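Local coordinates for protein esterase (Xanthomonas oryzae pv. oryzae, PDB 3H2G) that hydrolyses ester linkages as a cell wall-degrading esterase that the bacterium uses in its attack on rice, at residues A[210-222]-A[298-311]. Residues are numbered along the deposited sequence; the frame is centred on the assembly and turned at random.
Sequences ALEQTFLDSWSGS and FYSDFPSNPANPFR
Trp-219 slots its indole between Tyr-299 and Phe-302, with CG anti to its own backbone N (chi1 -161°) to carry the ring across. On one face the six-membered ring stacks on the Phe-302 ring, centroids 4.0 Å apart and planes 30° from parallel. On the opposite face Tyr-299 lies near parallel but slid toward the rim, so that the rings barely overlap, while Phe-298 CE2 meets the indole edge 3.7 Å from Trp-219 CH2. Two hydrogen bonds hold Trp-219 against Tyr-299: Trp-219 NE1 donates to a lone pair of Tyr-299 O (2.9 Å), and Tyr-299 OH donates back to Trp-219 O (2.7 Å). Three residues earlier, Leu-216 lays its methyls over one guanidinium face of Arg-311, whose other face rests on Pro-306. Arg-311 NE makes a salt bridge to the anti side of Glu-212 OE2 (2.9 Å), and its NH1 holds Phe-302 O (3.0 Å). Beside this, Phe-310 turns its edge to the face of Phe-215 in an offset edge-to-face pair, both rings backed by Ala-238 of helix 231-246. Here an aromatic cluster joins helices within the helical insertion that follows strand 198-205 of the alpha/beta-hydrolase fold, about 22 Å, centre to centre, from the middle of the chain.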
loop_
_atom_site.group_PDB
_atom_site.type_symbol
_atom_site.label_atom_id
_atom_site.label_comp_id
_atom_site.label_asym_id
_atom_site.label_seq_id
_atom_site.Cartn_x
_atom_site.Cartn_y
_atom_site.Cartn_z
ATOM N N ALA A 210 8.401 -8.316 -6.242
ATOM C CA ALA A 210 9.374 -8.479 -7.318
ATOM C C ALA A 210 8.925 -7.408 -8.308
ATOM O O ALA A 210 8.404 -7.703 -9.387
ATOM C CB ALA A 210 9.266 -9.873 -7.931
ATOM N N LEU A 211 9.118 -6.156 -7.900
ATOM C CA LEU A 211 8.698 -4.989 -8.666
ATOM C C LEU A 211 9.165 -4.941 -10.110
ATOM O O LEU A 211 8.348 -4.843 -11.025
ATOM C CB LEU A 211 9.126 -3.711 -7.936
ATOM C CG LEU A 211 8.585 -2.398 -8.511
ATOM C CD1 LEU A 211 7.063 -2.441 -8.530
ATOM C CD2 LEU A 211 9.070 -1.224 -7.676
ATOM N N GLU A 212 10.476 -5.000 -10.320
ATOM C CA GLU A 212 11.017 -4.956 -11.675
ATOM C C GLU A 212 10.480 -6.088 -12.552
ATOM O O GLU A 212 10.031 -5.852 -13.677
ATOM C CB GLU A 212 12.548 -5.019 -11.634
ATOM C CG GLU A 212 13.190 -5.181 -13.007
ATOM C CD GLU A 212 14.676 -5.474 -12.923
ATOM O OE1 GLU A 212 15.118 -6.004 -11.882
ATOM O OE2 GLU A 212 15.400 -5.190 -13.900
ATOM N N GLN A 213 10.511 -7.315 -12.039
ATOM C CA GLN A 213 10.039 -8.460 -12.816
ATOM C C GLN A 213 8.539 -8.385 -13.099
ATOM O O GLN A 213 8.073 -8.854 -14.138
ATOM C CB GLN A 213 10.369 -9.772 -12.099
ATOM C CG GLN A 213 10.204 -11.006 -12.984
ATOM C CD GLN A 213 11.112 -10.967 -14.206
ATOM O OE1 GLN A 213 12.327 -10.811 -14.084
ATOM N NE2 GLN A 213 10.524 -11.110 -15.387
ATOM N N THR A 214 7.785 -7.795 -12.175
ATOM C CA THR A 214 6.343 -7.653 -12.350
ATOM C C THR A 214 6.044 -6.789 -13.575
ATOM O O THR A 214 5.149 -7.107 -14.364
ATOM C CB THR A 214 5.687 -7.017 -11.097
ATOM O OG1 THR A 214 5.690 -7.965 -10.025
ATOM C CG2 THR A 214 4.254 -6.604 -11.384
ATOM N N PHE A 215 6.791 -5.698 -13.733
ATOM C CA PHE A 215 6.604 -4.807 -14.878
ATOM C C PHE A 215 7.037 -5.495 -16.164
ATOM O O PHE A 215 6.394 -5.346 -17.209
ATOM C CB PHE A 215 7.392 -3.505 -14.694
ATOM C CG PHE A 215 6.633 -2.440 -13.960
ATOM C CD1 PHE A 215 6.446 -2.516 -12.587
ATOM C CD2 PHE A 215 6.067 -1.376 -14.655
ATOM C CE1 PHE A 215 5.703 -1.550 -11.914
ATOM C CE2 PHE A 215 5.324 -0.406 -13.993
ATOM C CZ PHE A 215 5.142 -0.494 -12.620
ATOM N N LEU A 216 8.127 -6.250 -16.090
ATOM C CA LEU A 216 8.615 -6.977 -17.257
ATOM C C LEU A 216 7.564 -7.991 -17.713
ATOM O O LEU A 216 7.230 -8.067 -18.894
ATOM C CB LEU A 216 9.921 -7.715 -16.926
ATOM C CG LEU A 216 11.181 -6.867 -16.728
ATOM C CD1 LEU A 216 12.304 -7.722 -16.160
ATOM C CD2 LEU A 216 11.597 -6.253 -18.065
ATOM N N ASP A 217 7.037 -8.764 -16.771
ATOM C CA ASP A 217 6.045 -9.785 -17.100
ATOM C C ASP A 217 4.765 -9.267 -17.756
ATOM O O ASP A 217 4.168 -9.964 -18.584
ATOM C CB ASP A 217 5.682 -10.595 -15.850
ATOM C CG ASP A 217 6.850 -11.411 -15.322
ATOM O OD1 ASP A 217 7.852 -11.565 -16.052
ATOM O OD2 ASP A 217 6.762 -11.907 -14.179
ATOM N N SER A 218 4.344 -8.059 -17.394
ATOM C CA SER A 218 3.119 -7.478 -17.949
ATOM C C SER A 218 3.365 -6.379 -18.978
ATOM O O SER A 218 2.419 -5.737 -19.429
ATOM C CB SER A 218 2.256 -6.889 -16.825
ATOM O OG SER A 218 1.824 -7.885 -15.915
ATOM N N TRP A 219 4.621 -6.169 -19.360
ATOM C CA TRP A 219 4.948 -5.097 -20.297
ATOM C C TRP A 219 4.168 -5.079 -21.616
ATOM O O TRP A 219 3.862 -4.005 -22.138
ATOM C CB TRP A 219 6.452 -5.098 -20.591
ATOM C CG TRP A 219 6.938 -3.794 -21.149
ATOM C CD1 TRP A 219 7.409 -3.562 -22.410
ATOM C CD2 TRP A 219 6.977 -2.533 -20.467
ATOM N NE1 TRP A 219 7.737 -2.235 -22.557
ATOM C CE2 TRP A 219 7.482 -1.581 -21.380
ATOM C CE3 TRP A 219 6.634 -2.115 -19.173
ATOM C CZ2 TRP A 219 7.654 -0.233 -21.041
ATOM C CZ3 TRP A 219 6.805 -0.774 -18.836
ATOM C CH2 TRP A 219 7.311 0.151 -19.769
ATOM N N SER A 220 3.843 -6.252 -22.153
ATOM C CA SER A 220 3.108 -6.333 -23.415
ATOM C C SER A 220 1.646 -5.927 -23.252
ATOM O O SER A 220 0.943 -5.685 -24.239
ATOM C CB SER A 220 3.164 -7.758 -23.974
ATOM O OG SER A 220 2.380 -8.643 -23.186
ATOM N N GLY A 221 1.194 -5.862 -22.005
ATOM C CA GLY A 221 -0.185 -5.508 -21.736
ATOM C C GLY A 221 -0.922 -6.680 -21.113
ATOM O O GLY A 221 -2.043 -6.542 -20.624
ATOM N N SER A 222 -0.291 -7.847 -21.140
ATOM C CA SER A 222 -0.885 -9.042 -20.559
ATOM C C SER A 222 0.218 -9.898 -19.969
ATOM O O SER A 222 1.385 -9.769 -20.340
ATOM C CB SER A 222 -1.646 -9.848 -21.617
ATOM O OG SER A 222 -0.754 -10.472 -22.524
ATOM N N PHE A 298 11.559 3.490 -26.242
ATOM C CA PHE A 298 11.471 3.175 -24.820
ATOM C C PHE A 298 10.718 1.863 -24.617
ATOM O O PHE A 298 11.095 1.031 -23.785
ATOM C CB PHE A 298 10.728 4.294 -24.079
ATOM C CG PHE A 298 10.470 3.997 -22.622
ATOM C CD1 PHE A 298 11.493 4.094 -21.682
ATOM C CD2 PHE A 298 9.203 3.608 -22.197
ATOM C CE1 PHE A 298 11.257 3.809 -20.334
ATOM C CE2 PHE A 298 8.955 3.320 -20.853
ATOM C CZ PHE A 298 9.986 3.422 -19.920
ATOM N N TYR A 299 9.651 1.680 -25.387
ATOM C CA TYR A 299 8.824 0.489 -25.266
ATOM C C TYR A 299 9.565 -0.815 -25.579
ATOM O O TYR A 299 9.320 -1.835 -24.934
ATOM C CB TYR A 299 7.578 0.614 -26.152
ATOM C CG TYR A 299 6.515 -0.406 -25.807
ATOM C CD1 TYR A 299 5.951 -0.446 -24.530
ATOM C CD2 TYR A 299 6.118 -1.366 -26.732
ATOM C CE1 TYR A 299 5.024 -1.427 -24.183
ATOM C CE2 TYR A 299 5.191 -2.351 -26.398
ATOM C CZ TYR A 299 4.651 -2.377 -25.123
ATOM O OH TYR A 299 3.754 -3.363 -24.785
ATOM N N SER A 300 10.467 -0.794 -26.556
ATOM C CA SER A 300 11.205 -2.009 -26.884
ATOM C C SER A 300 12.440 -2.162 -25.996
ATOM O O SER A 300 12.868 -3.280 -25.701
ATOM C CB SER A 300 11.625 -2.011 -28.359
ATOM O OG SER A 300 12.573 -0.995 -28.635
ATOM N N ASP A 301 12.994 -1.035 -25.556
ATOM C CA ASP A 301 14.190 -1.029 -24.713
ATOM C C ASP A 301 13.972 -1.562 -23.297
ATOM O O ASP A 301 14.792 -2.320 -22.776
ATOM C CB ASP A 301 14.755 0.392 -24.622
ATOM C CG ASP A 301 16.103 0.443 -23.925
ATOM O OD1 ASP A 301 17.088 -0.069 -24.498
ATOM O OD2 ASP A 301 16.179 0.995 -22.806
ATOM N N PHE A 302 12.870 -1.167 -22.671
ATOM C CA PHE A 302 12.600 -1.604 -21.308
ATOM C C PHE A 302 12.709 -3.115 -21.067
ATOM O O PHE A 302 13.466 -3.554 -20.200
ATOM C CB PHE A 302 11.217 -1.117 -20.856
ATOM C CG PHE A 302 10.861 -1.530 -19.455
ATOM C CD1 PHE A 302 11.365 -0.834 -18.361
ATOM C CD2 PHE A 302 10.053 -2.638 -19.228
ATOM C CE1 PHE A 302 11.070 -1.237 -17.057
ATOM C CE2 PHE A 302 9.752 -3.053 -17.929
ATOM C CZ PHE A 302 10.262 -2.349 -16.842
ATOM N N PRO A 303 11.960 -3.931 -21.830
ATOM C CA PRO A 303 12.010 -5.387 -21.638
ATOM C C PRO A 303 13.266 -6.121 -22.103
ATOM O O PRO A 303 13.504 -7.262 -21.700
ATOM C CB PRO A 303 10.768 -5.867 -22.383
ATOM C CG PRO A 303 10.707 -4.919 -23.542
ATOM C CD PRO A 303 10.982 -3.577 -22.877
ATOM N N SER A 304 14.069 -5.472 -22.938
ATOM C CA SER A 304 15.269 -6.103 -23.474
ATOM C C SER A 304 16.585 -5.548 -22.949
ATOM O O SER A 304 17.645 -6.139 -23.176
ATOM C CB SER A 304 15.261 -5.995 -25.001
ATOM O OG SER A 304 15.334 -4.638 -25.416
ATOM N N ASN A 305 16.524 -4.427 -22.240
ATOM C CA ASN A 305 17.736 -3.792 -21.738
ATOM C C ASN A 305 17.721 -3.541 -20.234
ATOM O O ASN A 305 17.078 -2.603 -19.759
ATOM C CB ASN A 305 17.939 -2.466 -22.472
ATOM C CG ASN A 305 19.313 -1.881 -22.249
ATOM O OD1 ASN A 305 20.114 -2.420 -21.482
ATOM N ND2 ASN A 305 19.598 -0.772 -22.923
ATOM N N PRO A 306 18.437 -4.375 -19.461
ATOM C CA PRO A 306 18.466 -4.186 -18.009
ATOM C C PRO A 306 19.035 -2.830 -17.588
ATOM O O PRO A 306 18.838 -2.395 -16.456
ATOM C CB PRO A 306 19.308 -5.371 -17.516
ATOM C CG PRO A 306 20.165 -5.709 -18.690
ATOM C CD PRO A 306 19.220 -5.559 -19.855
ATOM N N ALA A 307 19.729 -2.159 -18.504
ATOM C CA ALA A 307 20.314 -0.853 -18.208
ATOM C C ALA A 307 19.295 0.279 -18.335
ATOM O O ALA A 307 19.588 1.425 -17.986
ATOM C CB ALA A 307 21.505 -0.587 -19.129
ATOM N N ASN A 308 18.105 -0.034 -18.845
ATOM C CA ASN A 308 17.056 0.977 -18.988
ATOM C C ASN A 308 16.916 1.654 -17.620
ATOM O O ASN A 308 16.738 0.978 -16.609
ATOM C CB ASN A 308 15.732 0.313 -19.385
ATOM C CG ASN A 308 14.626 1.322 -19.629
ATOM O OD1 ASN A 308 14.403 1.770 -20.761
ATOM N ND2 ASN A 308 13.934 1.696 -18.567
ATOM N N PRO A 309 16.995 2.998 -17.574
ATOM C CA PRO A 309 16.889 3.763 -16.326
ATOM C C PRO A 309 15.619 3.567 -15.499
ATOM O O PRO A 309 15.680 3.550 -14.267
ATOM C CB PRO A 309 17.075 5.211 -16.790
ATOM C CG PRO A 309 16.533 5.191 -18.179
ATOM C CD PRO A 309 17.098 3.904 -18.731
ATOM N N PHE A 310 14.473 3.438 -16.159
ATOM C CA PHE A 310 13.231 3.231 -15.421
ATOM C C PHE A 310 13.289 1.843 -14.795
ATOM O O PHE A 310 12.919 1.656 -13.635
ATOM C CB PHE A 310 12.019 3.345 -16.352
ATOM C CG PHE A 310 10.723 2.937 -15.712
ATOM C CD1 PHE A 310 10.309 3.512 -14.511
ATOM C CD2 PHE A 310 9.918 1.966 -16.306
ATOM C CE1 PHE A 310 9.106 3.121 -13.908
ATOM C CE2 PHE A 310 8.719 1.570 -15.714
ATOM C CZ PHE A 310 8.313 2.148 -14.510
ATOM N N ARG A 311 13.771 0.875 -15.568
ATOM C CA ARG A 311 13.899 -0.494 -15.091
ATOM C C ARG A 311 14.832 -0.537 -13.879
ATOM O O ARG A 311 14.553 -1.227 -12.894
ATOM C CB ARG A 311 14.441 -1.382 -16.209
ATOM C CG ARG A 311 14.504 -2.854 -15.865
ATOM C CD ARG A 311 14.751 -3.669 -17.119
ATOM N NE ARG A 311 15.125 -5.049 -16.817
ATOM C CZ ARG A 311 15.328 -5.978 -17.745
ATOM N NH1 ARG A 311 15.185 -5.669 -19.028
ATOM N NH2 ARG A 311 15.696 -7.204 -17.393
HETATM O O HOH W 1 17.637 -3.324 -14.050
HETATM O O HOH W 2 16.149 -7.881 -14.522
HETATM O O HOH W 3 2.280 -4.933 -26.835
#